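Local coordinates for protein STN1 (Saccharomyces cerevisiae, PDB 3KEY), which helps regulate telomere length and protect chromosome ends, restraining telomerase loading through its interaction with CDC13, at residues A41-L44 with F45-N49; T115-L118 with S119-Q122; G134-D137 with V138-C142. All coordinates share one frame; numbering follows the deposited sequence.

Interaction 1: residues A41-L44 with F45-N49; sequences ASFL and FQQQN
Phe43 and Gln47, one turn apart near the C-terminal end of helix 31-47, make the main side-chain contact here, a compact example of an aliphatic chain laid on a ring at position i+4. Three kinds of interaction can be separated.

The first is CH-pi. Gln47 CG stands over one face of the Phe43 ring, 3.7 Å from its centroid and 21° off the ring normal, displaced toward the rim so that CZ is its nearest ring atom at 3.5 Å. The Phe43 ring can reach forward because CG is anti to the backbone N (chi1 171°), which sends the ring along the helix toward the next turn. Gln47 answers with a bend at its second torsion that folds its amide back over the same ring; amide and ring planes lie only 8° apart, and OE1 is 3.7 Å from Phe43 CE2.

The second kind is backbone hydrogen bonding. Phe45 N gives a bond to Ala41 O at 2.9 Å, and Gln47 N one to Phe43 O at 3.1 Å, so the residues that share the ring contact are also joined through the main chain. Between these two, the bond from Gln46 N to Ser42 O is weak, at 3.4 Å.

The third is close approach of aliphatic carbon to carbonyl oxygen: Gln46 CG sits 3.2 Å from Ser42 O. The hydroxyl of Ser42 turns the other way, its OG bonded to Ser39 O in the preceding turn.

All of this belongs to the first winged helix-turn-helix region. Phe43 and Gln47 lie on an exposed side of the helix, whereas Ala41, Leu44 and Phe45 pack against helix 56-73, meeting Phe56 and Glu60, Ala63, and Leu59 respectively; Phe45 also touches Met53 in the intervening loop.

Interaction 2: residues T115-L118 with S119-Q122; sequences TVQL and SHVQ
The amide of Gln117 lies over one face of the His120 ring, with CD 3.4 Å above the ring plane and offset toward the rim. Nearer the middle of the ring, Gln117 CB makes a CH-pi contact 3.9 Å from the centroid and 11° off the normal. Amide and ring are tilted by 32°, so the amide lies aslant over the face; Gln117 NE2 comes 3.4 Å from His120 CE1.

Gln117 is the N-cap of helix 118-125, where strand 113-117 enters it in the second winged helix-turn-helix region. Gln117 O accepts a bond from Val121 N at 3.2 Å and a weak one from His120 N, while Leu118 O takes Gln122 N at 2.9 Å. On the buried side Val116 CG1 meets Val121 CG2 at 3.8 Å.

With CG anti to the backbone N (chi1 176°), Leu118 brings its branch against the Gln122 amide, CG 3.6 Å from NE2, a nitrogen whose hydrogen bond goes to Ile130 O. Trading Gln122 for a leucine would probably leave Ile130 O without that donor and weaken the tie between this helix and the following loop. The chemistry divides by side: flat polar groups meet outside and valines pack inside.

Interaction 3: residues G134-D137 with V138-C142; sequences GIVD and VFKEC
Helix 132-149 follows helix 118-125 in the second winged helix-turn-helix region, and within its early turns Ile135 packs on Phe139 and Val136 on Lys140. These two i to i+4 pairs illustrate how successive residues of one helix can serve different surroundings.

The side chains of Ile135 and Phe139 run alongside each other in a common direction. The gamma methyl CG2 of Ile135 touches Phe139 CD1 at 3.5 Å, and the same ring edge approaches the backbone: Ile135 O lies in the ring plane, 3.2 Å from CD1. That oxygen is also the acceptor for Phe139 N, at 3.0 Å with an N-H...O angle of 170°, so one carbonyl meets both the main chain and the ring of Phe139.

The neighbouring pair is an aliphatic contact made by a charged residue. Lys140 runs fully extended beyond CG (chi2 -179°), which carries its CE alongside Val136 CG1, 3.7 Å away. Lys140 N bonds to Val136 O at 2.9 Å. Val138 N and Glu141 N continue the ladder to Gly134 O and Asp137 O, and the CG2 methyl of Val138 rests 3.4 Å from Gly134 O.

Outside partners differ by side. Phe139 touches Ala99 of helix 90-108 and Ile159, Ile174 and Leu176 of the sheet, whereas Asp137 OD2 forms a salt bridge with Lys7 of the first winged helix-turn-helix region.

In chemical terms, four regular i+4 bonds join the main chain across this stretch, while Ile135 and Phe139 offer hydrocarbon to the core. The ammonium of Lys140 remains 4.8 Å from Asp137 OD1, measured to NZ, too far for a salt bridge but near enough that the opposite charges probably attract weakly.

Overall arrangement
From the N terminus, the three contacts come in series; none nests in or crosses another. Each is local, joining adjoining segments, so none closes a long loop. Interaction 1 lies in the first winged helix-turn-helix region of this C-terminal part of Stn1, at the end of helix 31-47. Interaction 2 spans the passage from strand 113-117 into helix 118-125 in the second region, across the chain's centre from interaction 1, with centres 37 Å apart. Interaction 3 follows on helix 132-149, near the centre of the chain. Interactions 2 and 3 touch: Leu118 CD1 and Val121 CG2 both meet Ile135 CD1, joining consecutive helices. Nearest atoms of interactions 1 and 3 stay about 16 Å apart.

Interaction 1: residues A41-L44 with F45-N49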
loop_
_atom_site.group_PDB
_atom_site.type_symbol
_atom_site.label_atom_id
_atom_site.label_comp_id
_atom_site.label_asym_id
_atom_site.label_seq_id
_atom_site.Cartn_x
_atom_site.Cartn_y
_atom_site.Cartn_z
ATOM N N ALA A 41 -12.753 5.330 -12.747
ATOM C CA ALA A 41 -13.898 6.149 -13.120
ATOM C C ALA A 41 -14.843 5.383 -14.045
ATOM O O ALA A 41 -16.072 5.518 -13.938
ATOM C CB ALA A 41 -13.430 7.446 -13.789
ATOM N N SER A 42 -14.280 4.574 -14.942
ATOM C CA SER A 42 -15.124 3.812 -15.859
ATOM C C SER A 42 -15.934 2.801 -15.048
ATOM O O SER A 42 -17.051 2.455 -15.419
ATOM C CB SER A 42 -14.289 3.116 -16.940
ATOM O OG SER A 42 -13.804 1.865 -16.505
ATOM N N PHE A 43 -15.376 2.336 -13.931
ATOM C CA PHE A 43 -16.107 1.410 -13.077
ATOM C C PHE A 43 -17.238 2.177 -12.389
ATOM O O PHE A 43 -18.367 1.683 -12.299
ATOM C CB PHE A 43 -15.189 0.781 -12.021
ATOM C CG PHE A 43 -15.928 -0.015 -10.966
ATOM C CD1 PHE A 43 -16.136 0.513 -9.690
ATOM C CD2 PHE A 43 -16.445 -1.274 -11.259
ATOM C CE1 PHE A 43 -16.851 -0.204 -8.721
ATOM C CE2 PHE A 43 -17.161 -2.001 -10.300
ATOM C CZ PHE A 43 -17.365 -1.463 -9.027
ATOM N N LEU A 44 -16.943 3.388 -11.915
ATOM C CA LEU A 44 -17.961 4.196 -11.241
ATOM C C LEU A 44 -19.107 4.553 -12.192
ATOM O O LEU A 44 -20.267 4.626 -11.778
ATOM C CB LEU A 44 -17.348 5.482 -10.651
ATOM C CG LEU A 44 -16.308 5.317 -9.531
ATOM C CD1 LEU A 44 -15.912 6.691 -9.000
ATOM C CD2 LEU A 44 -16.878 4.460 -8.404
ATOM N N PHE A 45 -18.789 4.780 -13.465
ATOM C CA PHE A 45 -19.829 5.098 -14.438
ATOM C C PHE A 45 -20.840 3.951 -14.526
ATOM O O PHE A 45 -22.053 4.180 -14.535
ATOM C CB PHE A 45 -19.222 5.342 -15.822
ATOM C CG PHE A 45 -20.245 5.646 -16.886
ATOM C CD1 PHE A 45 -20.747 6.932 -17.039
ATOM C CD2 PHE A 45 -20.729 4.637 -17.711
ATOM C CE1 PHE A 45 -21.722 7.209 -18.004
ATOM C CE2 PHE A 45 -21.699 4.901 -18.675
ATOM C CZ PHE A 45 -22.196 6.192 -18.820
ATOM N N GLN A 46 -20.340 2.718 -14.584
ATOM C CA GLN A 46 -21.207 1.546 -14.676
ATOM C C GLN A 46 -22.050 1.363 -13.429
ATOM O O GLN A 46 -23.184 0.893 -13.511
ATOM C CB GLN A 46 -20.393 0.263 -14.878
ATOM C CG GLN A 46 -19.345 0.335 -15.965
ATOM C CD GLN A 46 -19.087 -1.017 -16.618
ATOM O OE1 GLN A 46 -19.151 -2.061 -15.962
ATOM N NE2 GLN A 46 -18.784 -1.001 -17.915
ATOM N N GLN A 47 -21.490 1.734 -12.278
ATOM C CA GLN A 47 -22.176 1.586 -10.999
ATOM C C GLN A 47 -23.227 2.651 -10.686
ATOM O O GLN A 47 -23.955 2.527 -9.700
ATOM C CB GLN A 47 -21.152 1.540 -9.863
ATOM C CG GLN A 47 -20.187 0.380 -9.970
ATOM C CD GLN A 47 -20.897 -0.960 -10.049
ATOM O OE1 GLN A 47 -20.759 -1.693 -11.031
ATOM N NE2 GLN A 47 -21.666 -1.286 -9.017
ATOM N N GLN A 48 -23.306 3.694 -11.506
ATOM C CA GLN A 48 -24.299 4.740 -11.269
ATOM C C GLN A 48 -25.705 4.160 -11.304
ATOM O O GLN A 48 -26.047 3.378 -12.193
ATOM C CB GLN A 48 -24.192 5.842 -12.322
ATOM C CG GLN A 48 -22.970 6.708 -12.196
ATOM C CD GLN A 48 -22.859 7.681 -13.343
ATOM O OE1 GLN A 48 -22.689 7.281 -14.498
ATOM N NE2 GLN A 48 -22.964 8.968 -13.038
ATOM N N ASN A 49 -26.520 4.550 -10.336
ATOM C CA ASN A 49 -27.885 4.058 -10.274
ATOM C C ASN A 49 -28.720 4.618 -11.420
ATOM O O ASN A 49 -28.352 5.613 -12.049
ATOM C CB ASN A 49 -28.520 4.427 -8.931
ATOM C CG ASN A 49 -27.776 3.822 -7.750
ATOM O OD1 ASN A 49 -27.380 2.655 -7.785
ATOM N ND2 ASN A 49 -27.594 4.610 -6.693
#

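Interaction 2: residues T115-L118 with S119-Q122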
loop_
_atom_site.group_PDB
_atom_site.type_symbol
_atom_site.label_atom_id
_atom_site.label_comp_id
_atom_site.label_asym_id
_atom_site.label_seq_id
_atom_site.Cartn_x
_atom_site.Cartn_y
_atom_site.Cartn_z
ATOM N N THR A 115 5.427 -13.788 13.443
ATOM C CA THR A 115 4.352 -12.846 13.677
ATOM C C THR A 115 4.817 -11.403 13.620
ATOM O O THR A 115 5.930 -11.081 14.015
ATOM C CB THR A 115 3.704 -13.060 15.062
ATOM O OG1 THR A 115 2.903 -14.244 15.037
ATOM C CG2 THR A 115 2.842 -11.848 15.454
ATOM N N VAL A 116 3.941 -10.550 13.109
ATOM C CA VAL A 116 4.169 -9.121 13.051
ATOM C C VAL A 116 2.937 -8.545 13.751
ATOM O O VAL A 116 1.842 -8.586 13.210
ATOM C CB VAL A 116 4.233 -8.597 11.605
ATOM C CG1 VAL A 116 4.214 -7.064 11.618
ATOM C CG2 VAL A 116 5.507 -9.103 10.925
ATOM N N GLN A 117 3.118 -8.049 14.973
ATOM C CA GLN A 117 2.021 -7.479 15.748
ATOM C C GLN A 117 1.775 -6.029 15.345
ATOM O O GLN A 117 2.705 -5.228 15.274
ATOM C CB GLN A 117 2.335 -7.540 17.248
ATOM C CG GLN A 117 2.455 -8.941 17.805
ATOM C CD GLN A 117 2.622 -8.956 19.313
ATOM O OE1 GLN A 117 1.915 -8.249 20.035
ATOM N NE2 GLN A 117 3.546 -9.778 19.800
ATOM N N LEU A 118 0.514 -5.706 15.089
ATOM C CA LEU A 118 0.127 -4.363 14.690
ATOM C C LEU A 118 0.581 -3.308 15.700
ATOM O O LEU A 118 1.142 -2.281 15.314
ATOM C CB LEU A 118 -1.396 -4.290 14.505
ATOM C CG LEU A 118 -1.982 -2.910 14.179
ATOM C CD1 LEU A 118 -1.449 -2.400 12.845
ATOM C CD2 LEU A 118 -3.504 -3.010 14.149
ATOM N N SER A 119 0.351 -3.561 16.987
ATOM C CA SER A 119 0.758 -2.608 18.024
ATOM C C SER A 119 2.258 -2.317 17.972
ATOM O O SER A 119 2.674 -1.184 18.205
ATOM C CB SER A 119 0.379 -3.121 19.421
ATOM O OG SER A 119 1.048 -4.332 19.733
ATOM N N HIS A 120 3.073 -3.327 17.666
ATOM C CA HIS A 120 4.520 -3.119 17.583
ATOM C C HIS A 120 4.857 -2.174 16.432
ATOM O O HIS A 120 5.703 -1.284 16.563
ATOM C CB HIS A 120 5.258 -4.455 17.392
ATOM C CG HIS A 120 5.198 -5.348 18.592
ATOM N ND1 HIS A 120 5.869 -6.551 18.666
ATOM C CD2 HIS A 120 4.526 -5.224 19.761
ATOM C CE1 HIS A 120 5.611 -7.128 19.825
ATOM N NE2 HIS A 120 4.796 -6.343 20.509
ATOM N N VAL A 121 4.194 -2.368 15.299
ATOM C CA VAL A 121 4.429 -1.513 14.147
ATOM C C VAL A 121 3.989 -0.082 14.452
ATOM O O VAL A 121 4.672 0.872 14.082
ATOM C CB VAL A 121 3.653 -2.000 12.918
ATOM C CG1 VAL A 121 3.889 -1.046 11.753
ATOM C CG2 VAL A 121 4.071 -3.421 12.565
ATOM N N GLN A 122 2.843 0.062 15.115
ATOM C CA GLN A 122 2.326 1.386 15.459
ATOM C C GLN A 122 3.264 2.127 16.411
ATOM O O GLN A 122 3.507 3.325 16.248
ATOM C CB GLN A 122 0.935 1.268 16.090
ATOM C CG GLN A 122 -0.044 0.477 15.239
ATOM C CD GLN A 122 -1.409 0.326 15.876
ATOM O OE1 GLN A 122 -1.523 -0.005 17.056
ATOM N NE2 GLN A 122 -2.458 0.551 15.088
#

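Interaction 3: residues G134-D137 with V138-C142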
loop_
_atom_site.group_PDB
_atom_site.type_symbol
_atom_site.label_atom_id
_atom_site.label_comp_id
_atom_site.label_asym_id
_atom_site.label_seq_id
_atom_site.Cartn_x
_atom_site.Cartn_y
_atom_site.Cartn_z
ATOM N N GLY A 134 -3.677 -2.406 6.034
ATOM C CA GLY A 134 -2.634 -1.579 5.458
ATOM C C GLY A 134 -1.292 -2.292 5.525
ATOM O O GLY A 134 -0.548 -2.315 4.549
ATOM N N ILE A 135 -0.983 -2.877 6.680
ATOM C CA ILE A 135 0.274 -3.595 6.862
ATOM C C ILE A 135 0.339 -4.805 5.936
ATOM O O ILE A 135 1.400 -5.129 5.405
ATOM C CB ILE A 135 0.452 -4.051 8.324
ATOM C CG1 ILE A 135 0.724 -2.837 9.205
ATOM C CG2 ILE A 135 1.625 -4.999 8.441
ATOM C CD1 ILE A 135 0.828 -3.160 10.673
ATOM N N VAL A 136 -0.797 -5.470 5.746
ATOM C CA VAL A 136 -0.847 -6.615 4.847
ATOM C C VAL A 136 -0.456 -6.191 3.428
ATOM O O VAL A 136 0.347 -6.852 2.782
ATOM C CB VAL A 136 -2.267 -7.245 4.805
ATOM C CG1 VAL A 136 -2.377 -8.225 3.640
ATOM C CG2 VAL A 136 -2.558 -7.954 6.123
ATOM N N ASP A 137 -1.008 -5.087 2.936
ATOM C CA ASP A 137 -0.664 -4.681 1.580
ATOM C C ASP A 137 0.795 -4.264 1.448
ATOM O O ASP A 137 1.410 -4.492 0.412
ATOM C CB ASP A 137 -1.609 -3.581 1.075
ATOM C CG ASP A 137 -3.032 -4.102 0.854
ATOM O OD1 ASP A 137 -3.181 -5.328 0.641
ATOM O OD2 ASP A 137 -3.994 -3.304 0.885
ATOM N N VAL A 138 1.367 -3.675 2.492
ATOM C CA VAL A 138 2.770 -3.292 2.402
ATOM C C VAL A 138 3.644 -4.553 2.323
ATOM O O VAL A 138 4.533 -4.650 1.469
ATOM C CB VAL A 138 3.203 -2.413 3.606
ATOM C CG1 VAL A 138 4.719 -2.178 3.570
ATOM C CG2 VAL A 138 2.471 -1.073 3.544
ATOM N N PHE A 139 3.376 -5.525 3.189
ATOM C CA PHE A 139 4.157 -6.760 3.181
ATOM C C PHE A 139 3.976 -7.565 1.892
ATOM O O PHE A 139 4.940 -8.145 1.390
ATOM C CB PHE A 139 3.845 -7.624 4.416
ATOM C CG PHE A 139 4.658 -7.241 5.636
ATOM C CD1 PHE A 139 4.254 -6.196 6.462
ATOM C CD2 PHE A 139 5.862 -7.890 5.914
ATOM C CE1 PHE A 139 5.038 -5.797 7.550
ATOM C CE2 PHE A 139 6.657 -7.504 6.996
ATOM C CZ PHE A 139 6.245 -6.453 7.818
ATOM N N LYS A 140 2.759 -7.591 1.343
ATOM C CA LYS A 140 2.536 -8.308 0.089
ATOM C C LYS A 140 3.436 -7.738 -1.018
ATOM O O LYS A 140 4.091 -8.488 -1.750
ATOM C CB LYS A 140 1.065 -8.218 -0.341
ATOM C CG LYS A 140 0.146 -9.203 0.379
ATOM C CD LYS A 140 -1.301 -9.103 -0.104
ATOM C CE LYS A 140 -2.166 -10.209 0.513
ATOM N NZ LYS A 140 -3.595 -10.094 0.078
ATOM N N GLU A 141 3.466 -6.412 -1.139
ATOM C CA GLU A 141 4.295 -5.759 -2.147
ATOM C C GLU A 141 5.791 -6.031 -1.942
ATOM O O GLU A 141 6.515 -6.305 -2.900
ATOM C CB GLU A 141 4.056 -4.250 -2.144
ATOM C CG GLU A 141 3.271 -3.762 -3.331
ATOM C CD GLU A 141 3.743 -4.397 -4.635
ATOM O OE1 GLU A 141 4.936 -4.250 -5.016
ATOM O OE2 GLU A 141 2.911 -5.052 -5.277
ATOM N N CYS A 142 6.257 -5.937 -0.703
ATOM C CA CYS A 142 7.663 -6.202 -0.420
ATOM C C CYS A 142 8.006 -7.660 -0.715
ATOM O O CYS A 142 9.034 -7.948 -1.322
ATOM C CB CYS A 142 7.987 -5.884 1.037
ATOM S SG CYS A 142 7.890 -4.133 1.405
#